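Local coordinates for erythrocyte binding antigen 140 (PDB 4GF2), which probably binds sialylated glycophorin C on the host erythrocyte, using a region of tandem Duffy-binding-like domains during invasion by Plasmodium falciparum, at residues I16-I21 with R39-C44; I24-S29 with M106-N111; K31-V36 with M233-N238. The protein carries 3 engineered substitutions. All blocks are in the same frame, centred on the assembly; numbering follows the deposited sequence.

In the fold
All three interactions belong to the first of the two Duffy-binding-like domains. Their first segments follow one another early in the chain (16-21, 24-29, 31-36), whereas their partners come from 39-44, 106-111 and 233-238, so the contacts interlock along the sequence. Interactions 2 and 3 have centres about 11 Å apart and share the two-stranded antiparallel sheet of 23-27 and 33-37. Centre to centre, interaction 1 is about 15 Å from interaction 2 and about 20 Å from interaction 3; helix 38-41 directly follows strand 33-37, and a Lys40-Asp107 salt bridge connects interactions 1 and 2. The hairpin and its flanks thus meet each other and sequence-distant parts of a mainly helical domain.

Interaction 1 (I16-I21 with R39-C44); sequences IKRKSI and RKIQLC
Gln42 OE1 is gripped twice. The backbone N of Arg18 donates to it at 2.8 Å, with an N-H...O angle of 159° and the donor lying in the amide plane on a lone pair; a water that also donates to Arg18 O supplies the second bond. Together they tie the amide to both ends of one residue's backbone. Gln42, the first residue to leave helical geometry after helix 38-41, extends beyond CG to arrive there. Its amide is also stacked on the Arg18 guanidinium, the planes 15° apart, with NE2 over one face and offset toward the rim. Arg18 can fold back in this way because its chain bends at chi3 (-80°), and a salt bridge from NE to Asp38 holds the group. Lys17 runs past Gln42 in the opposite direction, its NZ bonded to a water that passes the link on to Arg39 O and salt-bridged to Glu70. These bonds join the loop after helix 4-14 to the end of helix 38-41 in the Duffy-binding-like domain, next to the Cys14-Cys44 disulfide. Lys17 rests on Leu73 and Leu74 of helix 56-78, Leu43 packs on Phe97 of helix 83-101, and Ile41 touches Ile24 of strand 23-27.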
ATOM      1  N   ILE A  16      17.239   0.941  35.538  1.00 52.58           N
ATOM      2  CA  ILE A  16      17.847   0.627  34.253  1.00 53.95           C
ATOM      3  C   ILE A  16      17.169   1.425  33.145  1.00 50.09           C
ATOM      4  O   ILE A  16      15.969   1.682  33.201  1.00 49.79           O
ATOM      5  CB  ILE A  16      17.728  -0.874  33.923  1.00 61.48           C
ATOM      6  CG1 ILE A  16      18.251  -1.723  35.083  1.00 71.87           C
ATOM      7  CG2 ILE A  16      18.487  -1.201  32.643  1.00 57.74           C
ATOM      8  CD1 ILE A  16      17.170  -2.527  35.787  1.00 80.39           C
ATOM      9  N   LYS A  17      17.943   1.811  32.138  1.00 46.73           N
ATOM     10  CA  LYS A  17      17.416   2.591  31.026  1.00 44.50           C
ATOM     11  C   LYS A  17      17.060   1.701  29.844  1.00 44.48           C
ATOM     12  O   LYS A  17      17.666   0.649  29.636  1.00 43.78           O
ATOM     13  CB  LYS A  17      18.434   3.645  30.594  1.00 43.09           C
ATOM     14  CG  LYS A  17      18.717   4.688  31.664  1.00 43.85           C
ATOM     15  CD  LYS A  17      19.767   5.688  31.218  1.00 44.37           C
ATOM     16  CE  LYS A  17      20.004   6.753  32.276  1.00 45.73           C
ATOM     17  NZ  LYS A  17      18.798   7.587  32.544  1.00 47.09           N
ATOM     18  N   ARG A  18      16.062   2.121  29.077  1.00 45.19           N
ATOM     19  CA  ARG A  18      15.730   1.443  27.833  1.00 47.18           C
ATOM     20  C   ARG A  18      16.842   1.729  26.837  1.00 45.55           C
ATOM     21  O   ARG A  18      17.368   2.848  26.786  1.00 43.42           O
ATOM     22  CB  ARG A  18      14.382   1.932  27.298  1.00 48.17           C
ATOM     23  CG  ARG A  18      13.206   1.601  28.207  1.00 50.85           C
ATOM     24  CD  ARG A  18      11.883   2.111  27.644  1.00 52.77           C
ATOM     25  NE  ARG A  18      11.690   3.540  27.890  1.00 51.75           N
ATOM     26  CZ  ARG A  18      11.173   4.053  29.003  1.00 54.14           C
ATOM     27  NH1 ARG A  18      10.786   3.265  29.998  1.00 56.01           N
ATOM     28  NH2 ARG A  18      11.040   5.364  29.127  1.00 54.83           N
ATOM     29  N   LYS A  19      17.211   0.717  26.060  1.00 47.02           N
ATOM     30  CA  LYS A  19      18.338   0.824  25.136  1.00 46.31           C
ATOM     31  C   LYS A  19      17.956   1.445  23.792  1.00 47.42           C
ATOM     32  O   LYS A  19      18.774   2.110  23.155  1.00 47.86           O
ATOM     33  CB  LYS A  19      18.952  -0.553  24.902  1.00 47.97           C
ATOM     34  CG  LYS A  19      19.885  -1.013  26.007  1.00 49.86           C
ATOM     35  CD  LYS A  19      20.328  -2.453  25.780  1.00 59.60           C
ATOM     36  CE  LYS A  19      21.739  -2.702  26.282  1.00 67.81           C
ATOM     37  NZ  LYS A  19      22.763  -2.078  25.389  1.00 73.18           N
ATOM     38  N   SER A  20      16.722   1.219  23.353  1.00 48.56           N
ATOM     39  CA  SER A  20      16.258   1.765  22.084  1.00 49.77           C
ATOM     40  C   SER A  20      16.238   3.287  22.133  1.00 46.63           C
ATOM     41  O   SER A  20      15.955   3.877  23.173  1.00 44.25           O
ATOM     42  CB  SER A  20      14.864   1.241  21.755  1.00 55.43           C
ATOM     43  OG  SER A  20      14.879  -0.167  21.605  1.00 60.80           O
ATOM     44  N   ILE A  21      16.554   3.914  21.004  1.00 48.23           N
ATOM     45  CA  ILE A  21      16.515   5.365  20.886  1.00 48.03           C
ATOM     46  C   ILE A  21      15.216   5.784  20.202  1.00 50.10           C
ATOM     47  O   ILE A  21      14.998   5.477  19.031  1.00 53.32           O
ATOM     48  CB  ILE A  21      17.715   5.889  20.073  1.00 48.02           C
ATOM     49  CG1 ILE A  21      19.031   5.472  20.735  1.00 43.65           C
ATOM     50  CG2 ILE A  21      17.654   7.399  19.953  1.00 49.20           C
ATOM     51  CD1 ILE A  21      20.273   5.806  19.914  1.00 41.65           C
ATOM     52  N   ARG A  39      15.786   9.546  26.235  1.00 38.79           N
ATOM     53  CA  ARG A  39      16.936   9.796  27.091  1.00 37.12           C
ATOM     54  C   ARG A  39      16.584  10.839  28.148  1.00 37.88           C
ATOM     55  O   ARG A  39      16.978  10.717  29.306  1.00 39.32           O
ATOM     56  CB  ARG A  39      18.141  10.262  26.274  1.00 35.45           C
ATOM     57  CG  ARG A  39      19.376  10.559  27.131  1.00 34.91           C
ATOM     58  CD  ARG A  39      20.403  11.395  26.385  1.00 36.32           C
ATOM     59  NE  ARG A  39      19.780  12.519  25.696  1.00 36.79           N
ATOM     60  CZ  ARG A  39      19.335  13.622  26.290  1.00 35.61           C
ATOM     61  NH1 ARG A  39      19.439  13.774  27.603  1.00 36.11           N
ATOM     62  NH2 ARG A  39      18.781  14.578  25.560  1.00 34.75           N
ATOM     63  N   LYS A  40      15.838  11.863  27.742  1.00 37.63           N
ATOM     64  CA  LYS A  40      15.407  12.913  28.660  1.00 38.61           C
ATOM     65  C   LYS A  40      14.326  12.400  29.611  1.00 42.80           C
ATOM     66  O   LYS A  40      14.324  12.723  30.795  1.00 45.63           O
ATOM     67  CB  LYS A  40      14.885  14.123  27.882  1.00 39.10           C
ATOM     68  CG  LYS A  40      14.279  15.214  28.758  1.00 42.15           C
ATOM     69  CD  LYS A  40      15.308  15.764  29.738  1.00 43.70           C
ATOM     70  CE  LYS A  40      14.807  17.018  30.449  1.00 48.06           C
ATOM     71  NZ  LYS A  40      13.658  16.744  31.356  1.00 51.75           N
ATOM     72  N   ILE A  41      13.407  11.601  29.087  1.00 42.91           N
ATOM     73  CA  ILE A  41      12.353  11.018  29.908  1.00 46.00           C
ATOM     74  C   ILE A  41      12.940  10.223  31.074  1.00 46.89           C
ATOM     75  O   ILE A  41      12.396  10.239  32.178  1.00 47.19           O
ATOM     76  CB  ILE A  41      11.425  10.120  29.066  1.00 47.08           C
ATOM     77  CG1 ILE A  41      10.578  10.985  28.132  1.00 50.02           C
ATOM     78  CG2 ILE A  41      10.510   9.282  29.956  1.00 46.69           C
ATOM     79  CD1 ILE A  41       9.834  10.202  27.093  1.00 52.27           C
ATOM     80  N   GLN A  42      14.060   9.548  30.830  1.00 46.12           N
ATOM     81  CA  GLN A  42      14.657   8.677  31.839  1.00 44.80           C
ATOM     82  C   GLN A  42      15.838   9.313  32.566  1.00 42.31           C
ATOM     83  O   GLN A  42      16.548   8.637  33.314  1.00 43.38           O
ATOM     84  CB  GLN A  42      15.100   7.361  31.205  1.00 44.47           C
ATOM     85  CG  GLN A  42      13.949   6.514  30.693  1.00 47.46           C
ATOM     86  CD  GLN A  42      14.325   5.055  30.553  1.00 50.63           C
ATOM     87  OE1 GLN A  42      15.096   4.679  29.669  1.00 48.67           O
ATOM     88  NE2 GLN A  42      13.787   4.223  31.433  1.00 55.22           N
ATOM     89  N   LEU A  43      16.048  10.606  32.348  1.00 40.25           N
ATOM     90  CA  LEU A  43      17.108  11.329  33.037  1.00 41.62           C
ATOM     91  C   LEU A  43      17.056  11.013  34.527  1.00 44.97           C
ATOM     92  O   LEU A  43      15.982  11.001  35.126  1.00 47.41           O
ATOM     93  CB  LEU A  43      16.955  12.832  32.812  1.00 42.84           C
ATOM     94  CG  LEU A  43      18.140  13.693  33.259  1.00 44.93           C
ATOM     95  CD1 LEU A  43      19.347  13.494  32.341  1.00 43.49           C
ATOM     96  CD2 LEU A  43      17.746  15.167  33.326  1.00 48.74           C
ATOM     97  N   CYS A  44      18.215  10.751  35.120  1.00 45.39           N
ATOM     98  CA  CYS A  44      18.275  10.311  36.510  1.00 45.02           C
ATOM     99  C   CYS A  44      18.008  11.460  37.479  1.00 43.69           C
ATOM    100  O   CYS A  44      18.883  12.280  37.732  1.00 41.55           O
ATOM    101  CB  CYS A  44      19.638   9.690  36.807  1.00 44.66           C
ATOM    102  SG  CYS A  44      19.802   9.098  38.498  1.00 56.84           S
TER
HETATM  103  O   HOH W   1      18.924   8.931  30.159  1.00 39.76           O
HETATM  104  O   HOH W   2      16.554   5.487  27.407  1.00 40.32           O

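Interaction 2 (I24-S29 with M106-N111); sequences ICRENS and MDFGGN
The Phe108 ring carries this contact, with Asn28 CB set over one face, 4.1 Å from the ring centroid and 15° off the normal, in an offset CH-pi contact. With Phe108 CG between backbone N and carbonyl carbon (chi1 73°), its leading CZ atom also reaches the backbone, within 3.6 Å of Glu27 O and 3.8 Å of Asn28 CA. Arg26 crosses the ring obliquely, its guanidinium plane turned 61° from the ring, so that Phe108 CZ meets the edge of the guanidinium, 3.9 Å from NE. Also close to the guanidinium plane, but beyond its NH2 tip, Asp107 OD1 makes a long salt bridge of 3.7 Å to Arg26 NH2. The contact joins one strand of the small antiparallel hairpin to the loop leading into helix 110-127, at the surface of the Duffy-binding-like domain. Asn28 and Asp107 are held in turn by a second shell. Asn28 OD1 accepts from the backbone N of Glu30, an Asx turn, and also from that of Ile32, while ND2 reaches Met106 O through a bridging water. Asp107 turns its other oxygen, OD2, to the hydroxyl of Thr112 and to Lys40 NZ, and Gly109 N donates to Asp113 OD2.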
ATOM      1  N   ILE A  24       9.269  10.703  21.643  1.00 47.46           N
ATOM      2  CA  ILE A  24       7.849  10.632  21.936  1.00 53.40           C
ATOM      3  C   ILE A  24       7.216  12.012  21.851  1.00 54.91           C
ATOM      4  O   ILE A  24       7.623  12.945  22.544  1.00 53.11           O
ATOM      5  CB  ILE A  24       7.601  10.025  23.327  1.00 57.10           C
ATOM      6  CG1 ILE A  24       8.215   8.625  23.400  1.00 64.48           C
ATOM      7  CG2 ILE A  24       6.113   9.943  23.616  1.00 57.46           C
ATOM      8  CD1 ILE A  24       9.070   8.401  24.627  1.00 67.27           C
ATOM      9  N   CYS A  25       6.218  12.133  20.986  1.00 58.63           N
ATOM     10  CA  CYS A  25       5.534  13.400  20.786  1.00 59.60           C
ATOM     11  C   CYS A  25       4.202  13.420  21.524  1.00 61.22           C
ATOM     12  O   CYS A  25       3.412  12.484  21.423  1.00 62.61           O
ATOM     13  CB  CYS A  25       5.326  13.654  19.295  1.00 61.77           C
ATOM     14  SG  CYS A  25       6.878  13.741  18.366  1.00 72.41           S
ATOM     15  N   ARG A  26       3.979  14.490  22.281  1.00 61.68           N
ATOM     16  CA  ARG A  26       2.729  14.702  22.996  1.00 66.53           C
ATOM     17  C   ARG A  26       2.401  16.188  22.961  1.00 66.69           C
ATOM     18  O   ARG A  26       3.266  17.010  22.663  1.00 64.56           O
ATOM     19  CB  ARG A  26       2.856  14.252  24.451  1.00 70.02           C
ATOM     20  CG  ARG A  26       3.360  12.831  24.639  1.00 75.81           C
ATOM     21  CD  ARG A  26       3.467  12.482  26.119  1.00 84.02           C
ATOM     22  NE  ARG A  26       4.465  13.298  26.812  1.00 89.62           N
ATOM     23  CZ  ARG A  26       5.731  12.939  27.024  1.00 92.89           C
ATOM     24  NH1 ARG A  26       6.189  11.765  26.603  1.00 93.37           N
ATOM     25  NH2 ARG A  26       6.550  13.763  27.665  1.00 93.96           N
ATOM     26  N   GLU A  27       1.157  16.538  23.266  1.00 70.55           N
ATOM     27  CA  GLU A  27       0.796  17.943  23.408  1.00 73.38           C
ATOM     28  C   GLU A  27       0.803  18.314  24.888  1.00 71.44           C
ATOM     29  O   GLU A  27       0.266  17.583  25.721  1.00 70.98           O
ATOM     30  CB  GLU A  27      -0.567  18.241  22.771  1.00 84.26           C
ATOM     31  CG  GLU A  27      -1.758  17.653  23.504  1.00 91.02           C
ATOM     32  CD  GLU A  27      -3.088  18.139  22.947  1.00101.37           C
ATOM     33  OE1 GLU A  27      -3.102  18.714  21.836  1.00104.09           O
ATOM     34  OE2 GLU A  27      -4.120  17.951  23.624  1.00105.98           O
ATOM     35  N   ASN A  28       1.431  19.441  25.210  1.00 70.89           N
ATOM     36  CA  ASN A  28       1.488  19.918  26.588  1.00 71.67           C
ATOM     37  C   ASN A  28       0.236  20.711  26.965  1.00 77.76           C
ATOM     38  O   ASN A  28      -0.721  20.777  26.194  1.00 79.96           O
ATOM     39  CB  ASN A  28       2.748  20.760  26.811  1.00 69.06           C
ATOM     40  CG  ASN A  28       2.757  22.037  25.993  1.00 70.38           C
ATOM     41  OD1 ASN A  28       1.707  22.595  25.664  1.00 73.80           O
ATOM     42  ND2 ASN A  28       3.954  22.510  25.663  1.00 68.24           N
ATOM     43  N   SER A  29       0.250  21.310  28.153  1.00 81.12           N
ATOM     44  CA  SER A  29      -0.923  22.004  28.680  1.00 89.03           C
ATOM     45  C   SER A  29      -1.423  23.103  27.746  1.00 90.60           C
ATOM     46  O   SER A  29      -2.618  23.375  27.688  1.00 91.53           O
ATOM     47  CB  SER A  29      -0.616  22.598  30.058  1.00 93.33           C
ATOM     48  OG  SER A  29       0.473  23.502  29.992  1.00 94.27           O
ATOM     49  N   MET A 106      11.253  21.508  27.413  1.00 50.76           N
ATOM     50  CA  MET A 106      10.018  21.170  26.712  1.00 53.03           C
ATOM     51  C   MET A 106       9.378  19.909  27.297  1.00 52.35           C
ATOM     52  O   MET A 106       8.178  19.684  27.141  1.00 54.37           O
ATOM     53  CB  MET A 106      10.295  20.971  25.222  1.00 54.59           C
ATOM     54  CG  MET A 106      10.616  22.258  24.481  1.00 56.83           C
ATOM     55  SD  MET A 106      11.354  21.972  22.860  1.00 54.06           S
ATOM     56  CE  MET A 106      13.002  21.455  23.326  1.00 51.82           C
ATOM     57  N   ASP A 107      10.189  19.095  27.969  1.00 52.09           N
ATOM     58  CA  ASP A 107       9.712  17.878  28.623  1.00 54.57           C
ATOM     59  C   ASP A 107       8.853  18.237  29.835  1.00 62.23           C
ATOM     60  O   ASP A 107       9.152  19.188  30.554  1.00 66.00           O
ATOM     61  CB  ASP A 107      10.909  17.016  29.037  1.00 49.31           C
ATOM     62  CG  ASP A 107      10.507  15.761  29.790  1.00 47.69           C
ATOM     63  OD1 ASP A 107       9.415  15.210  29.528  1.00 49.06           O
ATOM     64  OD2 ASP A 107      11.304  15.322  30.648  1.00 44.86           O
ATOM     65  N   PHE A 108       7.782  17.478  30.056  1.00 63.74           N
ATOM     66  CA  PHE A 108       6.820  17.809  31.102  1.00 63.58           C
ATOM     67  C   PHE A 108       6.149  16.564  31.679  1.00 66.30           C
ATOM     68  O   PHE A 108       6.381  15.447  31.221  1.00 67.31           O
ATOM     69  CB  PHE A 108       5.745  18.731  30.534  1.00 63.54           C
ATOM     70  CG  PHE A 108       4.781  18.036  29.616  1.00 63.63           C
ATOM     71  CD1 PHE A 108       5.107  17.804  28.289  1.00 65.66           C
ATOM     72  CD2 PHE A 108       3.550  17.604  30.082  1.00 65.74           C
ATOM     73  CE1 PHE A 108       4.220  17.162  27.443  1.00 69.74           C
ATOM     74  CE2 PHE A 108       2.659  16.962  29.241  1.00 70.42           C
ATOM     75  CZ  PHE A 108       2.994  16.741  27.922  1.00 71.39           C
ATOM     76  N   GLY A 109       5.301  16.774  32.682  1.00 66.33           N
ATOM     77  CA  GLY A 109       4.582  15.689  33.324  1.00 66.19           C
ATOM     78  C   GLY A 109       5.478  14.761  34.121  1.00 60.73           C
ATOM     79  O   GLY A 109       6.698  14.916  34.134  1.00 57.03           O
ATOM     80  N   GLY A 110       4.861  13.794  34.792  1.00 61.35           N
ATOM     81  CA  GLY A 110       5.592  12.783  35.537  1.00 59.43           C
ATOM     82  C   GLY A 110       6.592  13.366  36.513  1.00 54.09           C
ATOM     83  O   GLY A 110       6.400  14.462  37.036  1.00 55.33           O
ATOM     84  N   ASN A 111       7.671  12.627  36.754  1.00 56.76           N
ATOM     85  CA  ASN A 111       8.695  13.057  37.696  1.00 58.91           C
ATOM     86  C   ASN A 111       9.393  14.334  37.259  1.00 60.64           C
ATOM     87  O   ASN A 111       9.879  15.096  38.092  1.00 62.35           O
ATOM     88  CB  ASN A 111       9.723  11.948  37.912  1.00 60.91           C
ATOM     89  CG  ASN A 111       9.238  10.891  38.881  1.00 68.16           C
ATOM     90  OD1 ASN A 111       8.109  10.955  39.370  1.00 74.07           O
ATOM     91  ND2 ASN A 111      10.087   9.909  39.163  1.00 67.78           N
TER
HETATM   92  O   HOH W   3       6.213  22.033  27.438  1.00 53.34           O

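Interaction 3 (K31-V36 with M233-N238); sequences KITVCV and MEVLTN
Val235 is the main contact residue where the long helix 213-242 meets the small disulfide-linked beta-hairpin of this Duffy-binding-like domain. Strand 33-36 passes over helix segment 233-238 at 108° between their N-to-C directions, with the two axes 7.7 Å apart at their closest. Starting from the helix, Val235 points its CB toward the strand, and that atom already lies 3.8 Å from the sulfur of Cys35. One step further out, the two methyls part company. CG1, anti to the backbone N (chi1 165°), pushes in against the strand backbone: it touches Thr33 O at 3.6 Å and Val34 CA at 3.9 Å, and it also meets Cys35 SG. CG2 branches off to the CG2 methyl of Thr33, 3.6 Å away, where the two side chains cross at about a right angle. Val235 therefore lodges between the side chains of Thr33 and Cys35, two residues of the strand that both point toward the helix. Val34 between them points the other way, and Val235 meets it at CA; its side chain reaches Leu239, further along the helix. The side-chain contacts are apolar, and the methyls also rest against the carbonyl oxygens of Thr33 and Cys35. Cys35 is further constrained because its sulfur is bonded to Cys25 on the other strand, so that Val235 packs directly against a disulfide. Next along the helix, Leu236 leaves at an angle to the strand but sends a methyl back to it, while also resting on Ile180 and Trp183, so this residue of helix 213-242 touches both the hairpin and helix 175-202. CD2 of Leu236 lies 3.8 Å from Cys35 O and 4.0 Å from Cys35 CB.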
ATOM      1  N   LYS A  31      -1.675  23.027  24.664  1.00 86.46           N
ATOM      2  CA  LYS A  31      -2.099  22.419  23.406  1.00 89.40           C
ATOM      3  C   LYS A  31      -0.965  22.415  22.382  1.00 91.22           C
ATOM      4  O   LYS A  31      -1.194  22.203  21.190  1.00 96.00           O
ATOM      5  CB  LYS A  31      -3.312  23.158  22.834  1.00 94.33           C
ATOM      6  CG  LYS A  31      -4.505  23.208  23.773  1.00 98.64           C
ATOM      7  CD  LYS A  31      -5.558  24.185  23.273  1.00105.65           C
ATOM      8  CE  LYS A  31      -6.732  24.283  24.232  1.00110.40           C
ATOM      9  NZ  LYS A  31      -7.686  25.356  23.833  1.00117.49           N
ATOM     10  N   ILE A  32       0.255  22.650  22.851  1.00 79.55           N
ATOM     11  CA  ILE A  32       1.425  22.668  21.981  1.00 76.81           C
ATOM     12  C   ILE A  32       2.058  21.284  21.919  1.00 73.04           C
ATOM     13  O   ILE A  32       2.310  20.664  22.954  1.00 69.39           O
ATOM     14  CB  ILE A  32       2.484  23.668  22.487  1.00 75.38           C
ATOM     15  CG1 ILE A  32       1.919  25.090  22.495  1.00 83.84           C
ATOM     16  CG2 ILE A  32       3.744  23.602  21.633  1.00 71.06           C
ATOM     17  CD1 ILE A  32       1.563  25.619  21.124  1.00 89.90           C
ATOM     18  N   THR A  33       2.310  20.798  20.708  1.00 73.11           N
ATOM     19  CA  THR A  33       2.996  19.522  20.525  1.00 69.38           C
ATOM     20  C   THR A  33       4.506  19.686  20.694  1.00 64.24           C
ATOM     21  O   THR A  33       5.099  20.635  20.182  1.00 64.27           O
ATOM     22  CB  THR A  33       2.713  18.919  19.134  1.00 71.12           C
ATOM     23  OG1 THR A  33       1.337  18.539  19.042  1.00 75.40           O
ATOM     24  CG2 THR A  33       3.578  17.691  18.889  1.00 67.39           C
ATOM     25  N   VAL A  34       5.115  18.755  21.424  1.00 60.26           N
ATOM     26  CA  VAL A  34       6.567  18.693  21.554  1.00 56.50           C
ATOM     27  C   VAL A  34       7.041  17.249  21.422  1.00 54.15           C
ATOM     28  O   VAL A  34       6.294  16.316  21.713  1.00 54.61           O
ATOM     29  CB  VAL A  34       7.056  19.248  22.912  1.00 55.18           C
ATOM     30  CG1 VAL A  34       6.830  20.747  22.994  1.00 58.35           C
ATOM     31  CG2 VAL A  34       6.368  18.530  24.068  1.00 55.86           C
ATOM     32  N   CYS A  35       8.285  17.078  20.980  1.00 52.04           N
ATOM     33  CA  CYS A  35       8.891  15.759  20.851  1.00 52.05           C
ATOM     34  C   CYS A  35      10.081  15.644  21.790  1.00 48.22           C
ATOM     35  O   CYS A  35      11.088  16.331  21.621  1.00 45.90           O
ATOM     36  CB  CYS A  35       9.349  15.513  19.413  1.00 54.99           C
ATOM     37  SG  CYS A  35       8.006  15.423  18.211  1.00 85.16           S
ATOM     38  N   VAL A  36       9.960  14.760  22.773  1.00 47.91           N
ATOM     39  CA  VAL A  36      10.988  14.579  23.783  1.00 46.72           C
ATOM     40  C   VAL A  36      11.737  13.267  23.564  1.00 46.87           C
ATOM     41  O   VAL A  36      11.130  12.245  23.250  1.00 49.19           O
ATOM     42  CB  VAL A  36      10.366  14.570  25.186  1.00 46.70           C
ATOM     43  CG1 VAL A  36      11.445  14.458  26.248  1.00 46.30           C
ATOM     44  CG2 VAL A  36       9.536  15.825  25.399  1.00 46.34           C
ATOM     45  N   MET A 233      10.305  15.861  12.877  1.00 51.61           N
ATOM     46  CA  MET A 233      11.149  16.992  12.529  1.00 50.78           C
ATOM     47  C   MET A 233      10.307  18.246  12.321  1.00 53.76           C
ATOM     48  O   MET A 233      10.731  19.344  12.667  1.00 54.84           O
ATOM     49  CB  MET A 233      11.984  16.702  11.282  1.00 50.04           C
ATOM     50  CG  MET A 233      13.259  17.540  11.210  1.00 50.59           C
ATOM     51  SD  MET A 233      14.208  17.295   9.698  1.00 75.82           S
ATOM     52  CE  MET A 233      13.163  18.113   8.506  1.00145.28           C
ATOM     53  N   GLU A 234       9.113  18.083  11.763  1.00 55.70           N
ATOM     54  CA  GLU A 234       8.210  19.216  11.591  1.00 59.90           C
ATOM     55  C   GLU A 234       7.987  19.895  12.937  1.00 62.14           C
ATOM     56  O   GLU A 234       8.186  21.100  13.072  1.00 64.79           O
ATOM     57  CB  GLU A 234       6.877  18.767  10.990  1.00 61.85           C
ATOM     58  CG  GLU A 234       6.950  18.440   9.507  1.00 64.91           C
ATOM     59  CD  GLU A 234       5.657  17.847   8.975  1.00 71.13           C
ATOM     60  OE1 GLU A 234       4.640  17.886   9.699  1.00 75.91           O
ATOM     61  OE2 GLU A 234       5.659  17.342   7.832  1.00 71.89           O
ATOM     62  N   VAL A 235       7.585  19.116  13.934  1.00 60.86           N
ATOM     63  CA  VAL A 235       7.375  19.646  15.274  1.00 59.45           C
ATOM     64  C   VAL A 235       8.608  20.401  15.754  1.00 60.59           C
ATOM     65  O   VAL A 235       8.538  21.583  16.082  1.00 63.56           O
ATOM     66  CB  VAL A 235       7.073  18.518  16.274  1.00 53.68           C
ATOM     67  CG1 VAL A 235       7.231  19.012  17.711  1.00 52.95           C
ATOM     68  CG2 VAL A 235       5.677  17.964  16.036  1.00 53.51           C
ATOM     69  N   LEU A 236       9.736  19.705  15.786  1.00 57.72           N
ATOM     70  CA  LEU A 236      10.978  20.276  16.292  1.00 56.37           C
ATOM     71  C   LEU A 236      11.364  21.540  15.533  1.00 60.05           C
ATOM     72  O   LEU A 236      11.828  22.514  16.127  1.00 58.60           O
ATOM     73  CB  LEU A 236      12.109  19.245  16.203  1.00 52.45           C
ATOM     74  CG  LEU A 236      11.949  17.999  17.079  1.00 48.76           C
ATOM     75  CD1 LEU A 236      13.046  16.974  16.791  1.00 43.98           C
ATOM     76  CD2 LEU A 236      11.952  18.383  18.550  1.00 50.23           C
ATOM     77  N   THR A 237      11.165  21.522  14.219  1.00 64.95           N
ATOM     78  CA  THR A 237      11.592  22.626  13.371  1.00 69.07           C
ATOM     79  C   THR A 237      10.682  23.835  13.559  1.00 71.53           C
ATOM     80  O   THR A 237      11.130  24.980  13.471  1.00 76.03           O
ATOM     81  CB  THR A 237      11.623  22.217  11.883  1.00 71.47           C
ATOM     82  OG1 THR A 237      12.742  22.837  11.239  1.00 75.05           O
ATOM     83  CG2 THR A 237      10.340  22.619  11.169  1.00 72.39           C
ATOM     84  N   ASN A 238       9.402  23.582  13.820  1.00 68.61           N
ATOM     85  CA  ASN A 238       8.459  24.659  14.085  1.00 69.21           C
ATOM     86  C   ASN A 238       8.723  25.264  15.456  1.00 64.72           C
ATOM     87  O   ASN A 238       8.637  26.478  15.635  1.00 67.47           O
ATOM     88  CB  ASN A 238       7.019  24.153  14.005  1.00 73.45           C
ATOM     89  CG  ASN A 238       6.658  23.643  12.623  1.00 79.01           C
ATOM     90  OD1 ASN A 238       7.312  23.977  11.634  1.00 82.25           O
ATOM     91  ND2 ASN A 238       5.609  22.831  12.548  1.00 81.03           N
TER